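Cytochrome P450 RhF (Acinetobacter radioresistens, PDB 6RO8) probably acts as a heme-dependent monooxygenase, the crystallised chain being the P450 heme domain of a longer protein predicted to carry its own iron-sulfur reductase part. Local coordinates at residues A[229-234]-A[243-248]; A[282-287]-A[410-415]. All coordinates share one frame; numbering follows the deposited sequence.

Contact 1. Residues A[229-234]-A[243-248]; sequences EKMKNN and DMIAKN
Across this contact the end of helix 207-233 passes close to helix 240-250, and the CA atoms of Lys232 and Ile245 come within 6.6 Å of each other. Ile245 does nearly all the touching from its side. Its CB points toward the other helix, and the longer branch leads the way. CG1 stands anti to the carbonyl carbon (chi1 -70°) and CD1 continues the chain away from the backbone (chi2 179°), which carries this methyl up to the turn at Met231 and Lys232. CD1 of Ile245 rests 3.6 Å from CB of Met231 and 3.6 Å from CE of the same methionine. The thioether chain is bent at its end, and CE lies beside the isoleucine methyl. The methionine runs roughly perpendicular to the isoleucine. CD1 of Ile245 also lies 3.7 Å from the backbone N of Lys232, a packing contact against the helix itself.

Helices 207-233 and 240-250 follow one another in the P450 fold, and the short connection between them makes this a local helix-helix packing, away from the heme site. They are probably helices G and H of the family, by chain order. The shorter branch of Ile245 meets the lysine: CG2 of Ile245 is 4.2 Å from CG of Lys232, a looser contact. Beyond CG the lysine chain runs extended, and its NZ forms a salt bridge with Asp257, at the start of helix 257-270. Its aliphatic root therefore flanks the isoleucine while its charge is paired with the next helix. No hydrogen bond joins the two segments. Met231 is buried and also packs on Val182, Met241 and Tyr242, while ND2 of Asn248 is hydrogen-bonded to the backbone O of Val255.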
ATOM      1  N   GLU A 229     -21.486 -11.851   7.239  1.00115.63           N
ATOM      2  CA  GLU A 229     -22.615 -12.665   7.657  1.00117.52           C
ATOM      3  C   GLU A 229     -23.529 -12.961   6.485  1.00113.65           C
ATOM      4  O   GLU A 229     -23.983 -14.099   6.320  1.00121.78           O
ATOM      5  CB  GLU A 229     -23.378 -11.962   8.781  1.00129.47           C
ATOM      6  CG  GLU A 229     -24.198 -12.896   9.665  1.00143.18           C
ATOM      7  CD  GLU A 229     -23.438 -14.151  10.075  1.00152.41           C
ATOM      8  OE1 GLU A 229     -22.221 -14.048  10.363  1.00152.85           O
ATOM      9  OE2 GLU A 229     -24.058 -15.240  10.113  1.00155.12           O
ATOM     10  N   LYS A 230     -23.803 -11.951   5.657  1.00107.78           N
ATOM     11  CA  LYS A 230     -24.635 -12.164   4.477  1.00107.84           C
ATOM     12  C   LYS A 230     -23.949 -13.078   3.471  1.00109.67           C
ATOM     13  O   LYS A 230     -24.585 -13.970   2.895  1.00117.24           O
ATOM     14  CB  LYS A 230     -24.983 -10.826   3.830  1.00110.02           C
ATOM     15  CG  LYS A 230     -25.536  -9.797   4.797  1.00117.71           C
ATOM     16  CD  LYS A 230     -26.339  -8.718   4.083  1.00124.47           C
ATOM     17  CE  LYS A 230     -26.379  -7.429   4.889  1.00125.28           C
ATOM     18  NZ  LYS A 230     -27.081  -6.322   4.186  1.00130.37           N
ATOM     19  N   MET A 231     -22.658 -12.861   3.233  1.00109.81           N
ATOM     20  CA  MET A 231     -21.943 -13.730   2.307  1.00112.23           C
ATOM     21  C   MET A 231     -21.908 -15.161   2.831  1.00107.48           C
ATOM     22  O   MET A 231     -22.088 -16.118   2.061  1.00 95.92           O
ATOM     23  CB  MET A 231     -20.534 -13.185   2.064  1.00 97.42           C
ATOM     24  CG  MET A 231     -20.536 -11.811   1.402  1.00101.74           C
ATOM     25  SD  MET A 231     -18.894 -11.122   1.098  1.00109.04           S
ATOM     26  CE  MET A 231     -17.909 -12.535   1.559  1.00113.70           C
ATOM     27  N   LYS A 232     -21.698 -15.321   4.144  1.00 97.67           N
ATOM     28  CA  LYS A 232     -21.757 -16.641   4.762  1.00102.55           C
ATOM     29  C   LYS A 232     -23.043 -17.356   4.380  1.00110.79           C
ATOM     30  O   LYS A 232     -23.059 -18.580   4.202  1.00106.03           O
ATOM     31  CB  LYS A 232     -21.655 -16.512   6.286  1.00101.96           C
ATOM     32  CG  LYS A 232     -20.317 -16.918   6.875  1.00102.49           C
ATOM     33  CD  LYS A 232     -20.134 -16.298   8.255  1.00107.30           C
ATOM     34  CE  LYS A 232     -19.008 -16.961   9.049  1.00104.74           C
ATOM     35  NZ  LYS A 232     -18.573 -16.148  10.215  1.00 97.53           N
ATOM     36  N   ASN A 233     -24.126 -16.598   4.227  1.00109.77           N
ATOM     37  CA  ASN A 233     -25.440 -17.145   3.949  1.00116.80           C
ATOM     38  C   ASN A 233     -25.703 -17.351   2.471  1.00119.10           C
ATOM     39  O   ASN A 233     -26.697 -17.990   2.123  1.00130.16           O
ATOM     40  CB  ASN A 233     -26.514 -16.232   4.539  1.00123.04           C
ATOM     41  CG  ASN A 233     -26.802 -16.553   5.976  1.00130.09           C
ATOM     42  OD1 ASN A 233     -26.584 -17.679   6.429  1.00135.26           O
ATOM     43  ND2 ASN A 233     -27.270 -15.556   6.719  1.00131.90           N
ATOM     44  N   ASN A 234     -24.846 -16.836   1.596  1.00121.40           N
ATOM     45  CA  ASN A 234     -24.981 -17.069   0.162  1.00127.30           C
ATOM     46  C   ASN A 234     -23.783 -17.855  -0.362  1.00127.04           C
ATOM     47  O   ASN A 234     -22.851 -17.266  -0.936  1.00126.61           O
ATOM     48  CB  ASN A 234     -25.136 -15.768  -0.617  1.00132.93           C
ATOM     49  CG  ASN A 234     -25.503 -16.014  -2.071  1.00149.39           C
ATOM     50  OD1 ASN A 234     -25.209 -17.057  -2.639  1.00160.62           O
ATOM     51  ND2 ASN A 234     -26.214 -15.062  -2.663  1.00155.90           N
ATOM     52  N   ASP A 243     -14.226 -17.526  -1.384  1.00 82.76           N
ATOM     53  CA  ASP A 243     -13.259 -18.613  -1.304  1.00 88.45           C
ATOM     54  C   ASP A 243     -12.834 -18.848   0.140  1.00 95.50           C
ATOM     55  O   ASP A 243     -12.842 -19.987   0.625  1.00 87.06           O
ATOM     56  CB  ASP A 243     -12.049 -18.314  -2.183  1.00 79.07           C
ATOM     57  CG  ASP A 243     -12.406 -18.210  -3.643  1.00 86.11           C
ATOM     58  OD1 ASP A 243     -13.395 -18.841  -4.069  1.00 92.11           O
ATOM     59  OD2 ASP A 243     -11.698 -17.483  -4.368  1.00 88.92           O
ATOM     60  N   MET A 244     -12.471 -17.777   0.849  1.00 89.85           N
ATOM     61  CA  MET A 244     -12.067 -17.933   2.241  1.00 94.76           C
ATOM     62  C   MET A 244     -13.191 -18.554   3.066  1.00 95.08           C
ATOM     63  O   MET A 244     -12.972 -19.527   3.798  1.00 93.08           O
ATOM     64  CB  MET A 244     -11.651 -16.585   2.842  1.00 90.26           C
ATOM     65  CG  MET A 244     -10.964 -15.626   1.906  1.00 83.77           C
ATOM     66  SD  MET A 244     -10.099 -14.333   2.818  1.00 87.53           S
ATOM     67  CE  MET A 244      -9.384 -13.364   1.495  1.00 81.25           C
ATOM     68  N   ILE A 245     -14.403 -17.988   2.964  1.00 91.71           N
ATOM     69  CA  ILE A 245     -15.561 -18.522   3.685  1.00 97.91           C
ATOM     70  C   ILE A 245     -15.680 -20.021   3.445  1.00102.17           C
ATOM     71  O   ILE A 245     -15.840 -20.814   4.381  1.00100.70           O
ATOM     72  CB  ILE A 245     -16.846 -17.790   3.254  1.00 99.19           C
ATOM     73  CG1 ILE A 245     -16.878 -16.350   3.765  1.00 97.89           C
ATOM     74  CG2 ILE A 245     -18.080 -18.531   3.743  1.00100.01           C
ATOM     75  CD1 ILE A 245     -18.143 -15.620   3.329  1.00 95.80           C
ATOM     76  N   ALA A 246     -15.580 -20.425   2.176  1.00 95.31           N
ATOM     77  CA  ALA A 246     -15.601 -21.838   1.820  1.00 91.17           C
ATOM     78  C   ALA A 246     -14.462 -22.606   2.486  1.00 99.08           C
ATOM     79  O   ALA A 246     -14.685 -23.663   3.091  1.00105.01           O
ATOM     80  CB  ALA A 246     -15.535 -21.979   0.306  1.00 81.36           C
ATOM     81  N   LYS A 247     -13.228 -22.100   2.382  1.00 97.51           N
ATOM     82  CA  LYS A 247     -12.105 -22.801   3.002  1.00 99.63           C
ATOM     83  C   LYS A 247     -12.269 -22.869   4.520  1.00103.56           C
ATOM     84  O   LYS A 247     -11.775 -23.805   5.163  1.00101.05           O
ATOM     85  CB  LYS A 247     -10.782 -22.127   2.621  1.00 94.70           C
ATOM     86  CG  LYS A 247     -10.297 -22.451   1.188  1.00 95.96           C
ATOM     87  CD  LYS A 247      -9.734 -23.868   1.061  1.00 97.93           C
ATOM     88  CE  LYS A 247      -9.376 -24.207  -0.390  1.00100.03           C
ATOM     89  NZ  LYS A 247      -8.302 -25.244  -0.494  1.00104.73           N
ATOM     90  N   ASN A 248     -12.987 -21.909   5.102  1.00 98.51           N
ATOM     91  CA  ASN A 248     -13.224 -21.939   6.537  1.00103.87           C
ATOM     92  C   ASN A 248     -14.144 -23.093   6.919  1.00110.54           C
ATOM     93  O   ASN A 248     -13.994 -23.693   7.993  1.00110.14           O
ATOM     94  CB  ASN A 248     -13.816 -20.608   6.985  1.00105.20           C
ATOM     95  CG  ASN A 248     -14.391 -20.677   8.367  1.00106.86           C
ATOM     96  OD1 ASN A 248     -15.594 -20.863   8.540  1.00110.62           O
ATOM     97  ND2 ASN A 248     -13.533 -20.540   9.370  1.00105.59           N
TER

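Contact 2. Residues A[282-287]-A[410-415]; sequences ALKLLL and QEFTYL
The chain of Lys284 leaves its helix with CG anti to the backbone N (chi1 178°) and stays extended as far as CE, which lays that methylene over the ring of Phe412. The bend at the last torsion (chi4 -53°) then sets where NZ goes. The phenylalanine has CG beside its own backbone N (chi1 -68°). Lysine and phenylalanine come from opposite sides and overlap lengthwise. CE of Lys284 sits almost exactly over the middle of the ring, 3.6 Å from the centroid of Phe412. This is a CH-pi contact. CD of Lys284 lies above the same face toward the rim, 3.9 Å from CE1 of Phe412. The ammonium is farther off, with NZ of Lys284 4.9 Å from the Phe412 centroid. It is still over the face, which makes a cation-pi interaction at longer range than the methylene contact.

Helix 273-288, which carries Lys284, corresponds by chain order and sequence to the C-terminal half of the long helix that crosses the distal side of the heme in P450s. Phe412 and Tyr414 lie in the loop between strands 406-407 and 427-429, which are part of a small antiparallel sheet. The contact thus ties this C-terminal loop to the helical body at the protein surface, away from the annotated sites. Tyr414 reaches the lysine with its hydroxyl: OH of Tyr414 is 3.4 Å from CE of Lys284. The nearby NZ of Lys284 is 3.9 Å from OH of Tyr414, and no hydrogen bond links them. The tyrosine ring also has a cation-pi partner in Arg421. The opposite face of Phe412 is covered by CG of Gln410, 3.4 Å above the ring plane and offset toward its rim. The amide of Gln410 is held by Trp427 N and Cys408 O.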
ATOM      1  N   ALA A 282       2.198   7.183 -10.489  1.00 73.72           N
ATOM      2  CA  ALA A 282       2.752   6.878 -11.802  1.00 73.83           C
ATOM      3  C   ALA A 282       2.365   7.934 -12.826  1.00 70.53           C
ATOM      4  O   ALA A 282       3.219   8.410 -13.581  1.00 71.69           O
ATOM      5  CB  ALA A 282       2.303   5.486 -12.244  1.00 51.05           C
ATOM      6  N   LEU A 283       1.083   8.310 -12.863  1.00 69.81           N
ATOM      7  CA  LEU A 283       0.641   9.346 -13.788  1.00 73.96           C
ATOM      8  C   LEU A 283       1.307  10.680 -13.477  1.00 82.00           C
ATOM      9  O   LEU A 283       1.698  11.411 -14.398  1.00 78.25           O
ATOM     10  CB  LEU A 283      -0.878   9.491 -13.746  1.00 65.70           C
ATOM     11  CG  LEU A 283      -1.670   8.359 -14.369  1.00 66.14           C
ATOM     12  CD1 LEU A 283      -3.073   8.349 -13.810  1.00 66.95           C
ATOM     13  CD2 LEU A 283      -1.710   8.516 -15.861  1.00 70.04           C
ATOM     14  N   LYS A 284       1.445  11.010 -12.184  1.00 71.38           N
ATOM     15  CA  LYS A 284       2.167  12.224 -11.803  1.00 76.59           C
ATOM     16  C   LYS A 284       3.607  12.195 -12.326  1.00 76.01           C
ATOM     17  O   LYS A 284       4.092  13.178 -12.894  1.00 76.60           O
ATOM     18  CB  LYS A 284       2.129  12.385 -10.280  1.00 71.43           C
ATOM     19  CG  LYS A 284       2.885  13.573  -9.687  1.00 70.65           C
ATOM     20  CD  LYS A 284       2.525  13.729  -8.203  1.00 74.78           C
ATOM     21  CE  LYS A 284       3.407  14.759  -7.517  1.00 86.66           C
ATOM     22  NZ  LYS A 284       4.851  14.462  -7.743  1.00 90.47           N
ATOM     23  N   LEU A 285       4.295  11.064 -12.146  1.00 67.81           N
ATOM     24  CA  LEU A 285       5.666  10.912 -12.619  1.00 66.72           C
ATOM     25  C   LEU A 285       5.759  11.053 -14.130  1.00 79.48           C
ATOM     26  O   LEU A 285       6.556  11.850 -14.641  1.00 98.68           O
ATOM     27  CB  LEU A 285       6.198   9.547 -12.203  1.00 71.29           C
ATOM     28  CG  LEU A 285       7.086   9.415 -10.986  1.00 71.60           C
ATOM     29  CD1 LEU A 285       7.507   7.967 -10.889  1.00 72.84           C
ATOM     30  CD2 LEU A 285       8.287  10.323 -11.130  1.00 63.88           C
ATOM     31  N   LEU A 286       4.965  10.268 -14.869  1.00 70.32           N
ATOM     32  CA  LEU A 286       5.107  10.207 -16.318  1.00 74.24           C
ATOM     33  C   LEU A 286       4.579  11.457 -17.010  1.00 80.07           C
ATOM     34  O   LEU A 286       5.109  11.841 -18.057  1.00 90.25           O
ATOM     35  CB  LEU A 286       4.402   8.957 -16.865  1.00 75.35           C
ATOM     36  CG  LEU A 286       4.808   7.601 -16.253  1.00 71.86           C
ATOM     37  CD1 LEU A 286       3.768   6.504 -16.547  1.00 72.16           C
ATOM     38  CD2 LEU A 286       6.217   7.130 -16.679  1.00 59.50           C
ATOM     39  N   LEU A 287       3.538  12.092 -16.467  1.00 84.04           N
ATOM     40  CA  LEU A 287       3.001  13.309 -17.071  1.00 81.06           C
ATOM     41  C   LEU A 287       3.934  14.490 -16.902  1.00 85.56           C
ATOM     42  O   LEU A 287       3.772  15.500 -17.609  1.00 86.73           O
ATOM     43  CB  LEU A 287       1.638  13.657 -16.475  1.00 76.00           C
ATOM     44  CG  LEU A 287       0.457  12.863 -17.025  1.00 78.71           C
ATOM     45  CD1 LEU A 287      -0.835  13.465 -16.525  1.00 91.26           C
ATOM     46  CD2 LEU A 287       0.470  12.847 -18.521  1.00 77.69           C
ATOM     47  N   GLN A 410      -0.030  23.019  -9.606  1.00 89.42           N
ATOM     48  CA  GLN A 410      -0.824  22.725  -8.427  1.00 87.05           C
ATOM     49  C   GLN A 410       0.113  22.431  -7.270  1.00 93.81           C
ATOM     50  O   GLN A 410       1.261  22.026  -7.471  1.00102.15           O
ATOM     51  CB  GLN A 410      -1.766  21.537  -8.662  1.00 88.55           C
ATOM     52  CG  GLN A 410      -1.032  20.210  -8.857  1.00 88.46           C
ATOM     53  CD  GLN A 410      -1.807  19.215  -9.707  1.00 86.11           C
ATOM     54  OE1 GLN A 410      -2.730  18.551  -9.223  1.00 84.40           O
ATOM     55  NE2 GLN A 410      -1.426  19.097 -10.978  1.00 76.57           N
ATOM     56  N   GLU A 411      -0.382  22.669  -6.062  1.00 97.38           N
ATOM     57  CA  GLU A 411       0.246  22.122  -4.874  1.00101.54           C
ATOM     58  C   GLU A 411      -0.254  20.703  -4.667  1.00 95.83           C
ATOM     59  O   GLU A 411      -1.448  20.424  -4.822  1.00 97.93           O
ATOM     60  CB  GLU A 411      -0.079  22.977  -3.651  1.00117.71           C
ATOM     61  CG  GLU A 411       0.434  24.406  -3.749  1.00134.33           C
ATOM     62  CD  GLU A 411       1.681  24.639  -2.914  1.00145.28           C
ATOM     63  OE1 GLU A 411       1.548  24.791  -1.681  1.00152.62           O
ATOM     64  OE2 GLU A 411       2.792  24.664  -3.491  1.00146.95           O
ATOM     65  N   PHE A 412       0.661  19.796  -4.348  1.00 95.16           N
ATOM     66  CA  PHE A 412       0.306  18.413  -4.047  1.00 92.61           C
ATOM     67  C   PHE A 412       0.325  18.195  -2.542  1.00 89.55           C
ATOM     68  O   PHE A 412       1.287  18.571  -1.867  1.00 91.66           O
ATOM     69  CB  PHE A 412       1.257  17.431  -4.731  1.00 81.23           C
ATOM     70  CG  PHE A 412       1.128  17.418  -6.215  1.00 81.37           C
ATOM     71  CD1 PHE A 412       0.113  16.701  -6.826  1.00 78.51           C
ATOM     72  CD2 PHE A 412       2.004  18.141  -7.002  1.00 74.29           C
ATOM     73  CE1 PHE A 412      -0.019  16.692  -8.190  1.00 80.10           C
ATOM     74  CE2 PHE A 412       1.875  18.142  -8.362  1.00 79.90           C
ATOM     75  CZ  PHE A 412       0.867  17.407  -8.962  1.00 84.41           C
ATOM     76  N   THR A 413      -0.730  17.584  -2.024  1.00 88.79           N
ATOM     77  CA  THR A 413      -0.826  17.279  -0.608  1.00 85.91           C
ATOM     78  C   THR A 413      -0.862  15.765  -0.412  1.00 82.41           C
ATOM     79  O   THR A 413      -1.296  15.018  -1.300  1.00 80.17           O
ATOM     80  CB  THR A 413      -2.059  17.977   0.012  1.00 82.12           C
ATOM     81  OG1 THR A 413      -3.271  17.379  -0.463  1.00 87.15           O
ATOM     82  CG2 THR A 413      -2.065  19.446  -0.366  1.00 82.13           C
ATOM     83  N   TYR A 414      -0.364  15.313   0.742  1.00 75.07           N
ATOM     84  CA  TYR A 414      -0.309  13.892   1.076  1.00 72.11           C
ATOM     85  C   TYR A 414      -0.876  13.680   2.465  1.00 71.77           C
ATOM     86  O   TYR A 414      -0.496  14.379   3.414  1.00 79.51           O
ATOM     87  CB  TYR A 414       1.127  13.334   0.997  1.00 71.97           C
ATOM     88  CG  TYR A 414       1.736  13.536  -0.369  1.00 79.35           C
ATOM     89  CD1 TYR A 414       2.372  14.733  -0.693  1.00 80.63           C
ATOM     90  CD2 TYR A 414       1.638  12.559  -1.350  1.00 76.62           C
ATOM     91  CE1 TYR A 414       2.907  14.948  -1.937  1.00 80.51           C
ATOM     92  CE2 TYR A 414       2.174  12.769  -2.613  1.00 84.12           C
ATOM     93  CZ  TYR A 414       2.807  13.970  -2.903  1.00 87.49           C
ATOM     94  OH  TYR A 414       3.343  14.207  -4.150  1.00 86.03           O
ATOM     95  N   LEU A 415      -1.788  12.719   2.579  1.00 74.60           N
ATOM     96  CA  LEU A 415      -2.249  12.256   3.885  1.00 79.24           C
ATOM     97  C   LEU A 415      -1.062  11.840   4.746  1.00 73.60           C
ATOM     98  O   LEU A 415      -0.297  10.939   4.385  1.00 77.88           O
ATOM     99  CB  LEU A 415      -3.213  11.079   3.716  1.00 81.75           C
ATOM    100  CG  LEU A 415      -3.987  10.729   4.988  1.00 90.67           C
ATOM    101  CD1 LEU A 415      -5.020  11.827   5.326  1.00 91.08           C
ATOM    102  CD2 LEU A 415      -4.640   9.358   4.850  1.00 79.41           C
TER

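Overall arrangement
The two contacts lie on opposite sides of the chain's centre, with their own centres about 39 Å apart and nearest atoms about 23 Å apart. They share no helix or strand. Contact 1 is buried and joins two helices that are neighbours in the chain. Contact 2 is at the surface and joins a helix to a loop more than a hundred residues later. The chemistry follows the place. In contact 1 isoleucine methyls pack on a methionine, a lysine stem and the backbone of the facing helix, and the lysine's charge goes to a carboxylate on a third helix. In contact 2 a lysine lies over an aromatic face, its methylene against the ring and its charge farther out over the same face.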